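Long-range contacts in mevalonate kinase (Staphylococcus aureus, PDB 2X7I), which probably catalyses the ATP-dependent phosphorylation of mevalonate to 5-phosphomevalonate, an early step of isoprenoid synthesis by the mevalonate pathway: residues A[39-44]-A[108-113]; A[52-57]-A[89-94]; A[60-65]-A[300-305]; A[66-71]-A[102-107]; A[71-76]-A[136-141]. All blocks are in the same frame, centred on the assembly; numbering follows the deposited sequence.

Interaction 1 of 5, residues A[39-44]-A[108-113]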
# COMPACT_ATOMS: atom_id res chain seq x y z
N ILE A 39 -4.92 4.05 7.78
CA ILE A 39 -6.35 3.83 7.90
C ILE A 39 -6.67 3.66 9.38
O ILE A 39 -6.03 2.86 10.06
CB ILE A 39 -6.78 2.59 7.11
CG1 ILE A 39 -6.53 2.82 5.62
CG2 ILE A 39 -8.24 2.26 7.39
CD1 ILE A 39 -7.56 2.22 4.68
N LYS A 40 -7.64 4.44 9.87
CA LYS A 40 -8.10 4.38 11.26
C LYS A 40 -9.57 3.95 11.30
O LYS A 40 -10.40 4.51 10.58
CB LYS A 40 -7.98 5.76 11.92
CG LYS A 40 -6.59 6.38 11.91
CD LYS A 40 -6.63 7.80 12.45
CE LYS A 40 -5.24 8.40 12.56
NZ LYS A 40 -4.58 8.58 11.23
N VAL A 41 -9.88 2.99 12.16
CA VAL A 41 -11.27 2.58 12.39
C VAL A 41 -11.64 2.77 13.87
O VAL A 41 -10.89 2.39 14.76
CB VAL A 41 -11.51 1.10 11.97
CG1 VAL A 41 -12.92 0.64 12.38
CG2 VAL A 41 -11.29 0.93 10.46
N LEU A 42 -12.80 3.38 14.10
CA LEU A 42 -13.36 3.54 15.43
C LEU A 42 -14.75 2.90 15.47
O LEU A 42 -15.58 3.16 14.60
CB LEU A 42 -13.45 5.02 15.81
CG LEU A 42 -14.14 5.36 17.13
CD1 LEU A 42 -13.39 4.78 18.33
CD2 LEU A 42 -14.31 6.88 17.28
N ILE A 43 -15.00 2.07 16.49
CA ILE A 43 -16.29 1.43 16.70
C ILE A 43 -16.80 1.87 18.07
O ILE A 43 -16.16 1.57 19.08
CB ILE A 43 -16.18 -0.11 16.68
CG1 ILE A 43 -15.39 -0.58 15.45
CG2 ILE A 43 -17.58 -0.74 16.72
CD1 ILE A 43 -15.37 -2.09 15.23
N GLU A 44 -17.93 2.56 18.10
CA GLU A 44 -18.51 3.09 19.34
C GLU A 44 -19.92 2.57 19.61
O GLU A 44 -20.83 2.81 18.81
CB GLU A 44 -18.63 4.61 19.25
CG GLU A 44 -17.31 5.36 19.15
CD GLU A 44 -17.52 6.85 18.97
OE1 GLU A 44 -17.82 7.27 17.81
OE2 GLU A 44 -17.40 7.60 19.97
N ALA A 108 -8.94 -3.82 6.40
CA ALA A 108 -9.22 -5.09 7.07
C ALA A 108 -8.41 -5.25 8.36
O ALA A 108 -8.95 -5.70 9.36
CB ALA A 108 -8.98 -6.25 6.14
N VAL A 109 -7.14 -4.89 8.33
CA VAL A 109 -6.29 -4.95 9.52
C VAL A 109 -6.77 -3.96 10.60
O VAL A 109 -6.83 -4.30 11.78
CB VAL A 109 -4.81 -4.70 9.17
CG1 VAL A 109 -3.94 -4.56 10.43
CG2 VAL A 109 -4.28 -5.85 8.28
N ALA A 110 -7.12 -2.74 10.17
CA ALA A 110 -7.65 -1.71 11.05
C ALA A 110 -8.99 -2.13 11.66
O ALA A 110 -9.21 -1.99 12.87
CB ALA A 110 -7.80 -0.41 10.31
N PHE A 111 -9.87 -2.65 10.82
CA PHE A 111 -11.19 -3.05 11.30
C PHE A 111 -11.12 -4.21 12.31
O PHE A 111 -11.86 -4.21 13.31
CB PHE A 111 -12.11 -3.43 10.15
CG PHE A 111 -13.49 -3.77 10.60
CD1 PHE A 111 -14.41 -2.77 10.83
CD2 PHE A 111 -13.84 -5.08 10.86
CE1 PHE A 111 -15.69 -3.08 11.29
CE2 PHE A 111 -15.11 -5.38 11.32
CZ PHE A 111 -16.03 -4.39 11.54
N VAL A 112 -10.25 -5.18 12.05
CA VAL A 112 -10.11 -6.33 12.94
C VAL A 112 -9.52 -5.90 14.28
O VAL A 112 -9.98 -6.33 15.32
CB VAL A 112 -9.24 -7.44 12.34
CG1 VAL A 112 -8.89 -8.48 13.42
CG2 VAL A 112 -9.95 -8.10 11.16
N ARG A 113 -8.49 -5.07 14.24
CA ARG A 113 -7.92 -4.48 15.44
C ARG A 113 -8.98 -3.75 16.28
O ARG A 113 -9.15 -4.03 17.46
CB ARG A 113 -6.78 -3.53 15.07
CG ARG A 113 -5.49 -4.26 14.75
CD ARG A 113 -4.41 -3.35 14.17
NE ARG A 113 -3.13 -4.05 14.13
CZ ARG A 113 -2.08 -3.70 13.38
NH1 ARG A 113 -2.11 -2.63 12.59
NH2 ARG A 113 -0.98 -4.43 13.44

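Interaction 2 of 5, residues A[52-57]-A[89-94]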
# COMPACT_ATOMS: atom_id res chain seq x y z
N SER A 52 -27.89 3.42 14.00
CA SER A 52 -26.52 2.96 13.81
C SER A 52 -26.01 3.67 12.58
O SER A 52 -26.78 3.98 11.69
CB SER A 52 -26.47 1.45 13.64
OG SER A 52 -26.71 0.82 14.87
N SER A 53 -24.71 3.94 12.55
CA SER A 53 -24.12 4.63 11.41
C SER A 53 -22.77 4.05 11.04
O SER A 53 -22.05 3.55 11.91
CB SER A 53 -23.97 6.13 11.70
OG SER A 53 -23.12 6.36 12.80
N ILE A 54 -22.45 4.10 9.75
CA ILE A 54 -21.11 3.85 9.25
C ILE A 54 -20.70 5.08 8.47
O ILE A 54 -21.36 5.46 7.50
CB ILE A 54 -21.03 2.55 8.41
CG1 ILE A 54 -19.60 2.26 7.96
CG2 ILE A 54 -21.94 2.61 7.19
CD1 ILE A 54 -19.43 0.81 7.42
N LYS A 55 -19.63 5.74 8.91
CA LYS A 55 -19.14 6.96 8.28
C LYS A 55 -17.76 6.73 7.70
O LYS A 55 -16.88 6.25 8.38
CB LYS A 55 -19.09 8.09 9.30
CG LYS A 55 -18.79 9.47 8.68
CD LYS A 55 -18.67 10.55 9.74
CE LYS A 55 -18.61 11.93 9.10
NZ LYS A 55 -18.67 13.03 10.10
N SER A 56 -17.58 7.05 6.41
CA SER A 56 -16.28 6.93 5.75
C SER A 56 -15.77 8.31 5.42
O SER A 56 -16.39 9.02 4.64
CB SER A 56 -16.40 6.13 4.46
OG SER A 56 -16.44 4.76 4.74
N ASP A 57 -14.64 8.68 6.03
CA ASP A 57 -14.01 9.98 5.80
C ASP A 57 -12.84 9.77 4.86
O ASP A 57 -11.97 8.93 5.11
CB ASP A 57 -13.46 10.58 7.11
CG ASP A 57 -14.52 10.75 8.19
OD1 ASP A 57 -15.72 10.94 7.87
OD2 ASP A 57 -14.14 10.71 9.38
N VAL A 89 -19.74 3.50 13.52
CA VAL A 89 -18.47 3.07 12.95
C VAL A 89 -17.91 4.18 12.07
O VAL A 89 -18.62 4.71 11.21
CB VAL A 89 -18.62 1.79 12.14
CG1 VAL A 89 -17.27 1.38 11.55
CG2 VAL A 89 -19.19 0.67 13.01
N THR A 90 -16.65 4.53 12.30
CA THR A 90 -15.96 5.59 11.58
C THR A 90 -14.67 5.02 10.99
O THR A 90 -13.92 4.33 11.68
CB THR A 90 -15.65 6.79 12.50
OG1 THR A 90 -16.86 7.29 13.09
CG2 THR A 90 -14.99 7.92 11.72
N ILE A 91 -14.45 5.27 9.70
CA ILE A 91 -13.26 4.83 8.99
C ILE A 91 -12.65 6.09 8.39
O ILE A 91 -13.35 6.85 7.74
CB ILE A 91 -13.60 3.84 7.83
CG1 ILE A 91 -14.41 2.65 8.34
CG2 ILE A 91 -12.32 3.30 7.16
CD1 ILE A 91 -15.67 2.39 7.53
N GLN A 92 -11.37 6.32 8.65
CA GLN A 92 -10.65 7.44 8.03
C GLN A 92 -9.55 6.86 7.16
O GLN A 92 -8.81 6.00 7.61
CB GLN A 92 -10.03 8.35 9.09
CG GLN A 92 -10.99 8.95 10.11
CD GLN A 92 -10.25 9.68 11.22
OE1 GLN A 92 -9.76 10.79 11.02
NE2 GLN A 92 -10.17 9.06 12.38
N THR A 93 -9.43 7.33 5.92
CA THR A 93 -8.35 6.87 5.06
C THR A 93 -7.58 7.98 4.34
O THR A 93 -8.14 8.94 3.81
CB THR A 93 -8.81 5.84 4.00
OG1 THR A 93 -7.71 5.58 3.11
CG2 THR A 93 -10.00 6.33 3.19
N ASN A 94 -6.27 7.74 4.28
CA ASN A 94 -5.29 8.57 3.62
C ASN A 94 -4.96 8.07 2.20
O ASN A 94 -4.22 8.72 1.45
CB ASN A 94 -4.00 8.46 4.45
CG ASN A 94 -3.02 9.54 4.14
OD1 ASN A 94 -3.35 10.50 3.45
ND2 ASN A 94 -1.80 9.40 4.64
O HOH W 1 -20.72 6.60 12.31

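Interaction 3 of 5, residues A[60-65]-A[300-305]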
# COMPACT_ATOMS: atom_id res chain seq x y z
N ASP A 60 -8.06 14.54 1.69
CA ASP A 60 -7.72 15.09 0.38
C ASP A 60 -8.90 14.90 -0.59
O ASP A 60 -10.01 14.53 -0.17
CB ASP A 60 -6.42 14.47 -0.14
CG ASP A 60 -5.74 15.36 -1.14
OD1 ASP A 60 -4.78 16.08 -0.76
OD2 ASP A 60 -6.20 15.35 -2.30
N GLY A 61 -8.69 15.20 -1.88
CA GLY A 61 -9.73 15.01 -2.90
C GLY A 61 -9.70 13.62 -3.53
O GLY A 61 -9.80 13.48 -4.74
N MET A 62 -9.56 12.59 -2.70
CA MET A 62 -9.51 11.22 -3.18
C MET A 62 -10.90 10.59 -3.24
O MET A 62 -11.80 10.95 -2.48
CB MET A 62 -8.58 10.37 -2.31
CG MET A 62 -7.12 10.79 -2.45
SD MET A 62 -6.01 9.86 -1.41
CE MET A 62 -4.70 11.05 -1.15
N LEU A 63 -11.07 9.67 -4.19
CA LEU A 63 -12.31 8.93 -4.33
C LEU A 63 -12.44 7.90 -3.22
O LEU A 63 -11.45 7.48 -2.62
CB LEU A 63 -12.37 8.23 -5.69
CG LEU A 63 -12.20 9.09 -6.94
CD1 LEU A 63 -12.20 8.20 -8.18
CD2 LEU A 63 -13.28 10.16 -7.05
N TYR A 64 -13.69 7.52 -2.95
CA TYR A 64 -13.98 6.41 -2.06
C TYR A 64 -13.60 5.11 -2.77
O TYR A 64 -13.64 5.03 -4.00
CB TYR A 64 -15.46 6.40 -1.70
CG TYR A 64 -15.93 7.63 -0.96
CD1 TYR A 64 -16.59 8.65 -1.63
CD2 TYR A 64 -15.71 7.78 0.40
CE1 TYR A 64 -17.02 9.78 -0.97
CE2 TYR A 64 -16.15 8.90 1.08
CZ TYR A 64 -16.81 9.90 0.39
OH TYR A 64 -17.24 11.04 1.04
N ASP A 65 -13.22 4.11 -1.98
CA ASP A 65 -12.88 2.80 -2.52
C ASP A 65 -14.16 1.97 -2.64
O ASP A 65 -14.46 1.14 -1.79
CB ASP A 65 -11.87 2.10 -1.61
CG ASP A 65 -11.33 0.83 -2.21
OD1 ASP A 65 -11.58 0.59 -3.41
OD2 ASP A 65 -10.66 0.05 -1.49
N HIS A 300 -1.73 13.29 -6.16
CA HIS A 300 -1.47 13.11 -4.72
C HIS A 300 -0.05 12.59 -4.51
O HIS A 300 0.47 11.86 -5.35
CB HIS A 300 -2.47 12.12 -4.09
CG HIS A 300 -3.90 12.34 -4.49
ND1 HIS A 300 -4.70 13.28 -3.88
CD2 HIS A 300 -4.66 11.75 -5.44
CE1 HIS A 300 -5.90 13.26 -4.44
NE2 HIS A 300 -5.91 12.33 -5.38
N THR A 301 0.57 12.97 -3.40
CA THR A 301 1.92 12.54 -3.09
C THR A 301 2.11 12.19 -1.62
O THR A 301 1.35 12.61 -0.77
CB THR A 301 2.97 13.61 -3.49
OG1 THR A 301 2.69 14.84 -2.81
CG2 THR A 301 2.96 13.83 -5.00
N TRP A 302 3.13 11.37 -1.34
CA TRP A 302 3.55 11.05 0.03
C TRP A 302 5.07 10.97 0.11
O TRP A 302 5.73 10.59 -0.86
CB TRP A 302 2.99 9.69 0.48
CG TRP A 302 1.50 9.53 0.46
CD1 TRP A 302 0.65 9.67 1.50
CD2 TRP A 302 0.70 9.14 -0.66
NE1 TRP A 302 -0.65 9.41 1.10
CE2 TRP A 302 -0.64 9.09 -0.22
CE3 TRP A 302 0.98 8.85 -2.00
CZ2 TRP A 302 -1.69 8.75 -1.07
CZ3 TRP A 302 -0.06 8.50 -2.84
CH2 TRP A 302 -1.39 8.45 -2.37
N ILE A 303 5.62 11.29 1.27
CA ILE A 303 7.03 11.12 1.52
C ILE A 303 7.21 9.99 2.52
O ILE A 303 6.69 10.05 3.63
CB ILE A 303 7.70 12.41 2.05
CG1 ILE A 303 7.68 13.50 0.96
CG2 ILE A 303 9.13 12.13 2.48
CD1 ILE A 303 8.14 14.86 1.45
N GLU A 304 7.94 8.96 2.11
CA GLU A 304 8.24 7.81 2.95
C GLU A 304 9.70 7.86 3.39
O GLU A 304 10.61 7.83 2.55
CB GLU A 304 7.97 6.52 2.17
CG GLU A 304 8.11 5.22 2.98
CD GLU A 304 6.96 4.98 3.95
OE1 GLU A 304 5.91 5.65 3.84
OE2 GLU A 304 7.12 4.10 4.83
N ASN A 305 9.93 7.95 4.69
CA ASN A 305 11.27 7.74 5.26
C ASN A 305 11.56 6.25 5.23
O ASN A 305 10.73 5.45 5.65
CB ASN A 305 11.33 8.25 6.70
CG ASN A 305 12.76 8.28 7.27
OD1 ASN A 305 13.67 7.60 6.77
ND2 ASN A 305 12.94 9.07 8.31
O HOH W 2 -8.25 11.89 -6.74

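Interaction 4 of 5, residues A[66-71]-A[102-107]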
# COMPACT_ATOMS: atom_id res chain seq x y z
N ALA A 66 -14.91 2.21 -3.71
CA ALA A 66 -16.21 1.59 -3.89
C ALA A 66 -16.17 0.06 -3.90
O ALA A 66 -17.08 -0.56 -3.36
CB ALA A 66 -16.89 2.11 -5.13
N PRO A 67 -15.14 -0.56 -4.51
CA PRO A 67 -15.01 -2.03 -4.48
C PRO A 67 -14.76 -2.67 -3.10
O PRO A 67 -14.81 -3.89 -3.01
CB PRO A 67 -13.79 -2.29 -5.39
CG PRO A 67 -13.74 -1.14 -6.30
CD PRO A 67 -14.23 0.04 -5.51
N ASP A 68 -14.49 -1.87 -2.07
CA ASP A 68 -14.20 -2.40 -0.73
C ASP A 68 -15.42 -2.23 0.17
O ASP A 68 -15.70 -1.14 0.66
CB ASP A 68 -12.97 -1.69 -0.13
CG ASP A 68 -12.29 -2.51 0.95
OD1 ASP A 68 -12.53 -3.72 1.05
OD2 ASP A 68 -11.50 -1.93 1.71
N HIS A 69 -16.15 -3.32 0.39
CA HIS A 69 -17.49 -3.26 0.94
C HIS A 69 -17.45 -3.42 2.45
O HIS A 69 -17.62 -4.52 2.99
CB HIS A 69 -18.37 -4.35 0.30
CG HIS A 69 -18.35 -4.33 -1.19
ND1 HIS A 69 -18.22 -5.47 -1.96
CD2 HIS A 69 -18.44 -3.30 -2.07
CE1 HIS A 69 -18.24 -5.15 -3.24
NE2 HIS A 69 -18.37 -3.84 -3.33
N LEU A 70 -17.25 -2.29 3.13
CA LEU A 70 -17.08 -2.26 4.59
C LEU A 70 -18.37 -2.59 5.33
O LEU A 70 -18.33 -3.12 6.44
CB LEU A 70 -16.55 -0.89 5.03
CG LEU A 70 -15.38 -0.33 4.21
CD1 LEU A 70 -14.71 0.83 4.94
CD2 LEU A 70 -14.35 -1.41 3.88
N LYS A 71 -19.51 -2.29 4.72
CA LYS A 71 -20.82 -2.64 5.28
C LYS A 71 -20.93 -4.14 5.57
O LYS A 71 -21.57 -4.54 6.55
CB LYS A 71 -21.95 -2.17 4.36
CG LYS A 71 -22.14 -0.66 4.41
CD LYS A 71 -23.13 -0.11 3.39
CE LYS A 71 -23.48 1.35 3.77
NZ LYS A 71 -24.35 2.07 2.79
N GLY A 102 -2.35 -1.03 -0.87
CA GLY A 102 -2.76 -1.98 0.15
C GLY A 102 -4.01 -1.54 0.89
O GLY A 102 -4.19 -1.85 2.07
N SER A 103 -4.89 -0.84 0.19
CA SER A 103 -6.07 -0.25 0.78
C SER A 103 -7.04 -1.28 1.38
O SER A 103 -7.49 -1.14 2.51
CB SER A 103 -6.79 0.57 -0.28
OG SER A 103 -7.61 1.52 0.32
N SER A 104 -7.37 -2.31 0.61
CA SER A 104 -8.25 -3.36 1.11
C SER A 104 -7.68 -4.05 2.35
O SER A 104 -8.39 -4.29 3.32
CB SER A 104 -8.51 -4.39 0.02
OG SER A 104 -9.32 -5.44 0.53
N ALA A 105 -6.39 -4.36 2.33
CA ALA A 105 -5.75 -5.01 3.46
C ALA A 105 -5.65 -4.07 4.67
O ALA A 105 -5.84 -4.51 5.80
CB ALA A 105 -4.39 -5.54 3.06
N ALA A 106 -5.35 -2.80 4.43
CA ALA A 106 -5.27 -1.81 5.49
C ALA A 106 -6.60 -1.68 6.26
O ALA A 106 -6.62 -1.77 7.50
CB ALA A 106 -4.85 -0.46 4.94
N VAL A 107 -7.70 -1.46 5.53
CA VAL A 107 -9.03 -1.40 6.12
C VAL A 107 -9.30 -2.66 6.95
O VAL A 107 -9.79 -2.58 8.08
CB VAL A 107 -10.13 -1.21 5.02
CG1 VAL A 107 -11.52 -1.43 5.58
CG2 VAL A 107 -10.05 0.20 4.42
O HOH W 3 -10.85 -4.92 2.59
O HOH W 4 -10.41 0.43 0.87

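Interaction 5 of 5, residues A[71-76]-A[136-141]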
# COMPACT_ATOMS: atom_id res chain seq x y z
N LYS A 71 -19.51 -2.29 4.72
CA LYS A 71 -20.82 -2.64 5.28
C LYS A 71 -20.93 -4.14 5.57
O LYS A 71 -21.57 -4.54 6.55
CB LYS A 71 -21.95 -2.17 4.36
CG LYS A 71 -22.14 -0.66 4.41
CD LYS A 71 -23.13 -0.11 3.39
CE LYS A 71 -23.48 1.35 3.77
NZ LYS A 71 -24.35 2.07 2.79
N SER A 72 -20.31 -4.96 4.73
CA SER A 72 -20.26 -6.41 4.95
C SER A 72 -19.47 -6.78 6.20
O SER A 72 -19.87 -7.69 6.93
CB SER A 72 -19.68 -7.14 3.73
OG SER A 72 -20.62 -7.15 2.67
N LEU A 73 -18.35 -6.09 6.45
CA LEU A 73 -17.56 -6.35 7.65
C LEU A 73 -18.34 -6.00 8.91
O LEU A 73 -18.30 -6.73 9.90
CB LEU A 73 -16.23 -5.59 7.62
CG LEU A 73 -15.24 -5.92 6.49
CD1 LEU A 73 -13.89 -5.25 6.74
CD2 LEU A 73 -15.10 -7.43 6.29
N VAL A 74 -19.08 -4.89 8.88
CA VAL A 74 -19.82 -4.44 10.05
C VAL A 74 -21.03 -5.35 10.34
O VAL A 74 -21.26 -5.74 11.48
CB VAL A 74 -20.26 -2.97 9.92
CG1 VAL A 74 -21.04 -2.55 11.16
CG2 VAL A 74 -19.04 -2.07 9.73
N ASN A 75 -21.79 -5.67 9.30
CA ASN A 75 -22.88 -6.62 9.43
C ASN A 75 -22.41 -7.93 10.06
O ASN A 75 -23.02 -8.41 11.01
CB ASN A 75 -23.54 -6.90 8.08
CG ASN A 75 -24.44 -5.78 7.61
OD1 ASN A 75 -24.76 -4.85 8.37
ND2 ASN A 75 -24.84 -5.84 6.34
N ARG A 76 -21.33 -8.49 9.54
CA ARG A 76 -20.75 -9.72 10.08
C ARG A 76 -20.35 -9.57 11.54
O ARG A 76 -20.60 -10.46 12.35
CB ARG A 76 -19.52 -10.15 9.27
CG ARG A 76 -19.04 -11.55 9.61
CD ARG A 76 -17.70 -11.86 8.93
NE ARG A 76 -17.11 -13.14 9.33
CZ ARG A 76 -17.50 -14.34 8.89
NH1 ARG A 76 -18.52 -14.46 8.03
NH2 ARG A 76 -16.86 -15.44 9.31
N GLU A 136 -10.85 -9.29 4.03
CA GLU A 136 -10.54 -8.90 2.66
C GLU A 136 -11.35 -9.71 1.64
O GLU A 136 -11.94 -9.14 0.73
CB GLU A 136 -9.05 -9.09 2.38
CG GLU A 136 -8.17 -8.15 3.18
CD GLU A 136 -6.76 -8.67 3.33
OE1 GLU A 136 -6.29 -9.38 2.42
OE2 GLU A 136 -6.13 -8.38 4.36
N GLN A 137 -11.42 -11.02 1.83
CA GLN A 137 -12.23 -11.89 0.97
C GLN A 137 -13.71 -11.47 0.94
O GLN A 137 -14.30 -11.34 -0.13
CB GLN A 137 -12.10 -13.36 1.42
CG GLN A 137 -13.11 -14.33 0.83
CD GLN A 137 -12.90 -14.58 -0.64
OE1 GLN A 137 -11.76 -14.72 -1.11
NE2 GLN A 137 -14.00 -14.67 -1.39
N ILE A 138 -14.28 -11.26 2.12
CA ILE A 138 -15.68 -10.87 2.27
C ILE A 138 -15.96 -9.46 1.73
O ILE A 138 -16.95 -9.26 1.00
CB ILE A 138 -16.07 -10.89 3.76
CG1 ILE A 138 -16.18 -12.34 4.24
CG2 ILE A 138 -17.37 -10.14 4.02
CD1 ILE A 138 -16.27 -12.44 5.74
N ALA A 139 -15.11 -8.51 2.09
CA ALA A 139 -15.32 -7.10 1.73
C ALA A 139 -14.92 -6.79 0.29
O ALA A 139 -15.54 -5.96 -0.36
CB ALA A 139 -14.57 -6.18 2.71
N HIS A 140 -13.87 -7.45 -0.19
CA HIS A 140 -13.23 -7.10 -1.47
C HIS A 140 -13.18 -8.26 -2.49
O HIS A 140 -12.85 -8.04 -3.66
CB HIS A 140 -11.82 -6.56 -1.19
CG HIS A 140 -11.13 -5.97 -2.38
ND1 HIS A 140 -11.70 -5.01 -3.18
CD2 HIS A 140 -9.89 -6.20 -2.89
CE1 HIS A 140 -10.86 -4.68 -4.14
NE2 HIS A 140 -9.75 -5.38 -3.98
N GLY A 141 -13.50 -9.48 -2.07
CA GLY A 141 -13.57 -10.59 -3.02
C GLY A 141 -12.31 -11.44 -3.13
O GLY A 141 -12.37 -12.53 -3.68

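Interaction 1 of 5, residues A[39-44]-A[108-113]
Val41 of strand 29-45 rests on the turn of helix 103-119 that carries Ala110 and Phe111. Followed outward, its CB first lies 4.0 Å from the carbonyl O of Ala110. Two methyls branch from there. CG1, anti to the backbone N (chi1 173°), reaches CD1 of the Phe111 ring at 4.0 Å, whereas CG2, beside the backbone N, comes to 3.7 Å from Ala110 CB and also borders the amide N of Phe111. The two branches thus divide between the ring on one hand and the methyl and backbone on the other. Ile43, two residues on, brings its terminal CD1 within 4.1 Å of Phe111 CE1, the ring carbon next to CD1, and its side chain crosses the phenylalanine at about a right angle. In the other direction Ile39 meets the CB of Ala110 twice: through its carbonyl O at 3.7 Å and through CG2 at 4.0 Å. Since alanine offers only a methyl, the strand and helix axes can close to 7.3 Å, and they run nearly the same way, at 28°. Strands 6-16 and 87-93 take up backbone hydrogen bonds of 39-44. Across the contact itself the touching groups are almost wholly hydrocarbon and all five residues are buried, which implies cohesion by shape and by exclusion of water, with no directional bond to fix it.

Interaction 2 of 5, residues A[52-57]-A[89-94]
Asp57 and Gln92, paired across two parallel strands, send their side chains out side by side and pointing the same way, but with the carboxylate and amide planes turned 73° apart. The carboxylate meets aliphatic carbon here: Asp57 OD2 stands 3.7 Å from Gln92 CG and equally near Thr90 CG2, the methyl that lies anti to its own backbone N. Lys55 starts on this same face, yet its extended chain leads away from the contact. The face that carries Ile54, Ser56, Val89 and Ile91 is more apolar. There Ile54 and Ile91 cross obliquely, CG1 of the former 4.0 Å from CD1 of the latter, and Ser56 OG touches the same Ile91 CD1 at 3.7 Å. Five backbone hydrogen bonds form the ladder between the strands, from Val89 N to Ser53 O at one end to Thr93 N to Asp57 O at the other. The bond from Lys55 N to Val89 O is the shortest, 2.7 Å, and Val89 O accepts a second one from a water 3.0 Å away that also bonds Ser53 OG. Leu70 and Val74 of helix 70-80 lie over the isoleucine face. Neighbouring parallel strands joined through a helix that packs on one side of them make a beta-alpha-beta crossover, here 53-58, 70-80 and 87-93, within the mixed sheet of the N-terminal part of this GHMP kinase.

Interaction 3 of 5, residues A[60-65]-A[300-305]
His300 NE2 and the carbonyl O of Gly61 are joined by one water. The water oxygen lies 2.7 Å from His300 NE2, at the ring edge and in its plane. The same water donates to Gly61 O over 3.0 Å. Asp60 OD2 also approaches the edge of the ring, 3.0 Å from both His300 ND1 and His300 CE1, while the carboxylate itself is turned 81° against the ring. Met62 lies over one face of the imidazole. Its CG sits 3.6 Å from the centroid of the His300 ring, a CH-pi contact displaced toward the rim, and Met62 SD follows almost exactly above the ring, 4.4 Å from the same centroid. The two side chains slide past each other in opposite directions. With chi3 at -152°, the terminal methyl of the methionine comes to lie between the imidazole and the indole, touching both: Met62 CE is 3.5 Å from His300 ND1 and 3.8 Å from Trp302 CZ2. The segment 60-65 is a surface loop leading from strand 53-58 to helix 70-80. Strand 300-305 is an outermost strand of the four-stranded antiparallel sheet, paired with 175-180 and packed by helix 283-295 on the side of Thr301 and Ile303, while Trp302 also stacks edge-to-face with Phe34 of strand 29-45.

Interaction 4 of 5, residues A[66-71]-A[102-107]
Asp68 faces Ser103 and Ser104 in the glycine- and serine-rich phosphate-binding loop of the GHMP kinases, at the start of helix 103-119. Gly102 is the N-cap, and amides of this turn bind a citrate, probably from the crystallisation liquor, consistent with an anion site. The aspartate, its CG carried toward the helix start by chi1 of -158°, reaches the turn largely through two waters. The first donates both to Asp68 OD1, 2.6 Å away, and to the carbonyl O of Ser104, and it accepts from Ser104 OG, likewise at 2.6 Å. The second donates to Asp68 OD2 over 2.7 Å and accepts from Ser103 OG over 3.1 Å. The carboxylate also touches carbon: Asp68 OD2 is 3.6 Å from Ser104 CA and 3.7 Å from Val107 CB, the side chains of Asp68 and Val107 meeting tip to tip. Leu70 likewise meets Val107 tip to tip, and its CD2 lies a tight 3.3 Å from Val107 CG1. His140, at the end of helix 125-140, lies beside both Asp68 and Ser104. Leu70, of helix 70-80, also touches Ile54 of strand 53-58, while Val107 rests on Ile39 of strand 29-45, which places the contact between the helical layer and the sheet.

Interaction 5 of 5, residues A[71-76]-A[136-141]
Arg76 and Ile138 are brought together by their torsions: in the arginine CG is anti to the backbone N (chi1 -169°) and the chain stays extended to NE, whereas in the isoleucine CD1 is anti to CA (chi2 168°). The isoleucine's CD1 comes to 3.5 Å from Arg76 CD and lies over one face of the guanidinium, 3.8 Å from Arg76 NE and 3.9 Å from Arg76 CZ. The two side chains cross at about a right angle, and one methyl touches both the CD of the stem and the face of the guanidinium. The other branch of the isoleucine, CG2, packs at 3.8 Å on Ser72 CB. Deeper in the contact Leu73 meets Ala139: CD2 and CG of the leucine are each 3.8 Å from the alanine CB, and CD2 also borders Ile138 CG2. The contacts are mainly apolar, and they grade from buried Leu73 and Ala139 to the exposed arginine. Near Ser72 and Ala139, whose CA atoms are 5.9 Å apart, the helix segments run at 125° to each other. Helix 70-80 lies on the sheet through Lys71 and Val74, which touch Ile54 of strand 53-58, while helix 125-140 leans on helix 103-119 through Glu136, against Ala105 and Ala108. Val74 meets Phe111 of that same helix, and a backbone hydrogen bond from His69, just before helix 70-80, reaches Ala139.

Overall arrangement
Interactions 1, 2, 4 and 5 build one alpha/beta region, whereas interaction 3 ties its surface loop to the edge of the antiparallel sheet. Interaction 1 is fully buried and apolar; interactions 2 and 3 lie at the surface, the former held by a backbone ladder, the latter by an imidazole approached at its edge by polar groups and over one face by methionine. Interactions 4 and 5 are partly buried, share helix 70-80 and differ sharply: water-mediated polar links near the anion site in 4, apolar side chains in 5. Helix 103-119 serves both 1 and 4, where Ile39 packs on Ala106, and neighbouring strands join 1 to 2 through Lys40 O and Gln92 N.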